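Isocitrate dehydrogenase [NAD] subunit 2 (Saccharomyces cerevisiae, PDB 3BLX) catalyses the NAD-dependent oxidative decarboxylation of isocitrate to 2-oxoglutarate in the mitochondrial citric acid cycle, as part of an octamer with subunit 1. Local coordinates at the interface of chains B and A. Numbering follows the deposited sequence. Chains: chain A, Isocitrate dehydrogenase [NAD] subunit 2; chain B, Isocitrate dehydrogenase [NAD] subunit 1.

Contact 1: the interface of chains B and A. Residues chain B 148-151; chain A 156-159.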
loop_
_atom_site.group_PDB
_atom_site.type_symbol
_atom_site.label_atom_id
_atom_site.label_comp_id
_atom_site.label_asym_id
_atom_site.label_seq_id
_atom_site.Cartn_x
_atom_site.Cartn_y
_atom_site.Cartn_z
ATOM N N VAL B 148 16.371 -36.484 -14.072
ATOM C CA VAL B 148 16.529 -35.124 -14.518
ATOM C C VAL B 148 15.485 -34.237 -13.865
ATOM O O VAL B 148 14.306 -34.584 -13.790
ATOM C CB VAL B 148 16.451 -34.997 -16.032
ATOM C CG1 VAL B 148 16.459 -33.534 -16.410
ATOM C CG2 VAL B 148 17.616 -35.698 -16.661
ATOM N N GLU B 149 15.937 -33.092 -13.375
ATOM C CA GLU B 149 15.051 -32.176 -12.681
ATOM C C GLU B 149 15.060 -30.833 -13.368
ATOM O O GLU B 149 16.121 -30.304 -13.694
ATOM C CB GLU B 149 15.485 -32.041 -11.247
ATOM C CG GLU B 149 14.401 -31.604 -10.323
ATOM C CD GLU B 149 14.886 -31.456 -8.880
ATOM O OE1 GLU B 149 15.705 -30.538 -8.573
ATOM O OE2 GLU B 149 14.420 -32.267 -8.052
ATOM N N SER B 150 13.863 -30.304 -13.609
ATOM C CA SER B 150 13.683 -28.962 -14.188
ATOM C C SER B 150 13.201 -27.962 -13.128
ATOM O O SER B 150 12.352 -28.272 -12.300
ATOM C CB SER B 150 12.649 -29.000 -15.323
ATOM O OG SER B 150 13.052 -29.831 -16.393
ATOM N N LEU B 151 13.736 -26.764 -13.173
ATOM C CA LEU B 151 13.333 -25.708 -12.272
ATOM C C LEU B 151 13.043 -24.491 -13.119
ATOM O O LEU B 151 13.963 -23.859 -13.647
ATOM C CB LEU B 151 14.496 -25.390 -11.357
ATOM C CG LEU B 151 14.982 -26.429 -10.367
ATOM C CD1 LEU B 151 16.291 -25.945 -9.804
ATOM C CD2 LEU B 151 14.011 -26.489 -9.255
ATOM N N SER A 156 8.549 -23.899 -10.279
ATOM C CA SER A 156 7.943 -25.223 -10.459
ATOM C C SER A 156 9.056 -26.237 -10.468
ATOM O O SER A 156 10.115 -25.969 -10.999
ATOM C CB SER A 156 7.195 -25.269 -11.784
ATOM O OG SER A 156 6.088 -24.388 -11.787
ATOM N N ILE A 157 8.814 -27.404 -9.904
ATOM C CA ILE A 157 9.811 -28.452 -9.890
ATOM C C ILE A 157 9.149 -29.691 -10.467
ATOM O O ILE A 157 8.110 -30.126 -9.983
ATOM C CB ILE A 157 10.268 -28.693 -8.438
ATOM C CG1 ILE A 157 10.706 -27.377 -7.812
ATOM C CG2 ILE A 157 11.413 -29.641 -8.349
ATOM C CD1 ILE A 157 11.083 -27.513 -6.350
ATOM N N LYS A 158 9.735 -30.236 -11.519
ATOM C CA LYS A 158 9.188 -31.428 -12.201
ATOM C C LYS A 158 10.268 -32.498 -12.384
ATOM O O LYS A 158 11.433 -32.194 -12.627
ATOM C CB LYS A 158 8.568 -31.071 -13.561
ATOM C CG LYS A 158 7.192 -30.417 -13.480
ATOM C CD LYS A 158 6.823 -29.754 -14.802
ATOM C CE LYS A 158 5.840 -28.597 -14.597
ATOM N NZ LYS A 158 5.779 -27.668 -15.772
ATOM N N LEU A 159 9.867 -33.749 -12.263
ATOM C CA LEU A 159 10.809 -34.846 -12.274
ATOM C C LEU A 159 10.531 -35.773 -13.431
ATOM O O LEU A 159 9.369 -36.041 -13.760
ATOM C CB LEU A 159 10.636 -35.653 -11.000
ATOM C CG LEU A 159 11.933 -36.005 -10.320
ATOM C CD1 LEU A 159 12.599 -34.736 -9.917
ATOM C CD2 LEU A 159 11.607 -36.821 -9.115
#
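B:Ser150 and A:Lys158 pair backbone to backbone, where strand 147-155 of chain B runs antiparallel to strand 153-161 of chain A. The amide N of B:Ser150 gives a hydrogen bond to the carbonyl O of A:Lys158 at 3.2 Å, with 171° at H. The return bond, from A:Lys158 N to B:Ser150 O, is weak. B:Glu149 bridges to A:Leu159, and B:Leu151 bridges to A:Ile157.

These four flanking side chains share one face of the sheet. B:Ser150 and A:Lys158 point to the other face, where the lysine side chain is poorly ordered. The CG of B:Glu149 is anti to its backbone N (chi1 -157°), and the chain beyond it is extended. This carries the glutamate obliquely across its two neighbours. Its CG methylene meets CD1 of A:Leu159 at 3.6 Å. Further out, its carboxylate carbon CD comes to 4.0 Å from CG2 of A:Ile157. The hydrocarbon stem and the carboxylate thus both pack on aliphatic branches.

B:Leu151 and A:Ile157 lie side by side and point the same way. Their contact is between CD2 of the leucine and CG1 of the isoleucine, at 3.7 Å. The site joins the two different subunits through a shared beta-sheet, an arrangement in keeping with the clasp region of this dehydrogenase family.

Contact 2: the interface of chains B and A. Residues chain B 119-120, 224-225, 250; chain A 125-126, 229, 253, 256-257.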
loop_
_atom_site.group_PDB
_atom_site.type_symbol
_atom_site.label_atom_id
_atom_site.label_comp_id
_atom_site.label_asym_id
_atom_site.label_seq_id
_atom_site.Cartn_x
_atom_site.Cartn_y
_atom_site.Cartn_z
ATOM N N ARG B 119 -9.248 -27.357 -45.008
ATOM C CA ARG B 119 -10.363 -28.077 -44.404
ATOM C C ARG B 119 -11.315 -27.172 -43.588
ATOM O O ARG B 119 -12.529 -27.379 -43.579
ATOM C CB ARG B 119 -9.784 -29.224 -43.568
ATOM C CG ARG B 119 -10.742 -30.011 -42.746
ATOM C CD ARG B 119 -10.253 -31.450 -42.638
ATOM N NE ARG B 119 -8.801 -31.546 -42.634
ATOM C CZ ARG B 119 -8.119 -32.644 -42.969
ATOM N NH1 ARG B 119 -8.748 -33.755 -43.357
ATOM N NH2 ARG B 119 -6.796 -32.630 -42.924
ATOM N N ILE B 120 -10.780 -26.155 -42.924
ATOM C CA ILE B 120 -11.633 -25.198 -42.235
ATOM C C ILE B 120 -11.333 -23.795 -42.705
ATOM O O ILE B 120 -10.205 -23.323 -42.615
ATOM C CB ILE B 120 -11.468 -25.266 -40.714
ATOM C CG1 ILE B 120 -11.735 -26.692 -40.226
ATOM C CG2 ILE B 120 -12.395 -24.270 -40.040
ATOM C CD1 ILE B 120 -11.570 -26.861 -38.763
ATOM N N VAL B 224 -8.553 -27.169 -33.180
ATOM C CA VAL B 224 -8.604 -27.975 -34.387
ATOM C C VAL B 224 -10.035 -28.291 -34.785
ATOM O O VAL B 224 -10.291 -28.699 -35.908
ATOM C CB VAL B 224 -7.812 -29.315 -34.269
ATOM C CG1 VAL B 224 -6.349 -29.042 -34.045
ATOM C CG2 VAL B 224 -8.390 -30.202 -33.164
ATOM N N ALA B 225 -10.968 -28.112 -33.863
ATOM C CA ALA B 225 -12.365 -28.428 -34.134
ATOM C C ALA B 225 -13.188 -27.167 -34.428
ATOM O O ALA B 225 -13.933 -27.132 -35.398
ATOM C CB ALA B 225 -12.979 -29.239 -32.977
ATOM N N LEU B 250 -4.008 -25.220 -39.713
ATOM C CA LEU B 250 -5.318 -24.647 -40.027
ATOM C C LEU B 250 -5.383 -23.798 -41.296
ATOM O O LEU B 250 -6.389 -23.873 -42.011
ATOM C CB LEU B 250 -5.790 -23.785 -38.866
ATOM C CG LEU B 250 -6.798 -24.388 -37.902
ATOM C CD1 LEU B 250 -6.771 -25.910 -37.930
ATOM C CD2 LEU B 250 -6.536 -23.821 -36.534
ATOM N N THR A 125 -15.536 -33.375 -39.186
ATOM C CA THR A 125 -14.738 -32.431 -39.957
ATOM C C THR A 125 -13.395 -33.006 -40.454
ATOM O O THR A 125 -12.939 -32.674 -41.536
ATOM C CB THR A 125 -14.650 -31.019 -39.271
ATOM O OG1 THR A 125 -13.452 -30.361 -39.674
ATOM C CG2 THR A 125 -14.699 -31.121 -37.764
ATOM N N TYR A 126 -12.789 -33.904 -39.693
ATOM C CA TYR A 126 -11.585 -34.591 -40.162
ATOM C C TYR A 126 -11.935 -36.023 -40.535
ATOM O O TYR A 126 -12.837 -36.606 -39.953
ATOM C CB TYR A 126 -10.465 -34.563 -39.092
ATOM C CG TYR A 126 -9.904 -33.173 -38.831
ATOM C CD1 TYR A 126 -8.746 -32.744 -39.452
ATOM C CD2 TYR A 126 -10.555 -32.285 -37.995
ATOM C CE1 TYR A 126 -8.241 -31.460 -39.244
ATOM C CE2 TYR A 126 -10.065 -31.000 -37.785
ATOM C CZ TYR A 126 -8.909 -30.592 -38.411
ATOM O OH TYR A 126 -8.442 -29.312 -38.195
ATOM N N VAL A 229 -2.263 -32.505 -37.852
ATOM C CA VAL A 229 -3.432 -31.695 -38.157
ATOM C C VAL A 229 -3.654 -31.496 -39.655
ATOM O O VAL A 229 -4.808 -31.405 -40.110
ATOM C CB VAL A 229 -3.418 -30.342 -37.433
ATOM C CG1 VAL A 229 -4.537 -29.390 -37.998
ATOM C CG2 VAL A 229 -3.540 -30.569 -35.910
ATOM N N LEU A 253 -5.988 -33.126 -28.388
ATOM C CA LEU A 253 -5.915 -32.679 -29.764
ATOM C C LEU A 253 -6.283 -33.821 -30.728
ATOM O O LEU A 253 -6.945 -33.610 -31.724
ATOM C CB LEU A 253 -4.504 -32.166 -30.034
ATOM C CG LEU A 253 -4.127 -31.600 -31.382
ATOM C CD1 LEU A 253 -3.018 -30.592 -31.224
ATOM C CD2 LEU A 253 -3.688 -32.710 -32.263
ATOM N N GLY A 256 -9.924 -34.162 -30.773
ATOM C CA GLY A 256 -10.488 -33.071 -31.555
ATOM C C GLY A 256 -10.438 -33.397 -33.043
ATOM O O GLY A 256 -11.269 -32.925 -33.824
ATOM N N LEU A 257 -9.466 -34.217 -33.441
ATOM C CA LEU A 257 -9.345 -34.590 -34.830
ATOM C C LEU A 257 -10.387 -35.650 -35.163
ATOM O O LEU A 257 -11.059 -35.580 -36.181
ATOM C CB LEU A 257 -7.938 -35.096 -35.135
ATOM C CG LEU A 257 -6.880 -33.993 -35.137
ATOM C CD1 LEU A 257 -5.472 -34.549 -35.295
ATOM C CD2 LEU A 257 -7.202 -32.965 -36.195
#
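A:Tyr126 has CG anti to its carbonyl carbon (chi1 -67°), and B:Arg119 has CG anti to its backbone N (chi1 174°); these settings bring ring and guanidinium together. The arginine bends further along its chain and lies across the tyrosine at about a right angle. The CD1 edge of the ring sits over one face of the guanidinium, offset toward its rim. NE is 3.4 Å from CD1 of the tyrosine, and CZ is 3.6 Å from the same atom. The two planes are tilted by 35°, so this is not a parallel stack. The stem of B:Arg119 crosses A:Thr125, with CD 3.2 Å from the threonine's carbonyl O.

On the other side of the ring plane, CD2 of A:Leu257 sits over the centre, 3.4 Å above the plane. This leucine belongs to the same chain and supports the ring from behind. The phenol OH gives a hydrogen bond of 3.0 Å to the backbone O of B:Val224. It meets a lone pair in the carbonyl plane, and this oxygen lies at the ring's edge. CD1 of B:Leu250 is 3.8 Å from the OH.

An alanine in place of A:Tyr126 would probably leave B:Val224 O without this donor and B:Arg119 without the ring edge that packs on it.

The two branches of B:Val224 pack in different directions. CG1 meets CG2 of A:Val229 at 3.7 Å, while CG2 meets CA of A:Gly256 at 3.9 Å.

In the fold, B:Val224 lies near the C-terminal end of helix 216-225. The tyrosine comes from a loop, and helices 221-230 and 244-258 of chain A line its surroundings.

The centres of the C-alpha atoms of contact 1 and contact 2 are about 33 Å apart. They share no residue and no helix or strand, but both join the same pair of unlike subunits. Contact 1 is made by strands, and contact 2 by loops and helix ends. The two chains use corresponding elements in each, as expected for related folds facing each other about an approximate twofold axis. Two separated attachments should limit rocking of one subunit against the other. This pair recurs in the octamer of four subunits of each kind, where such contacts could also relay allosteric motions.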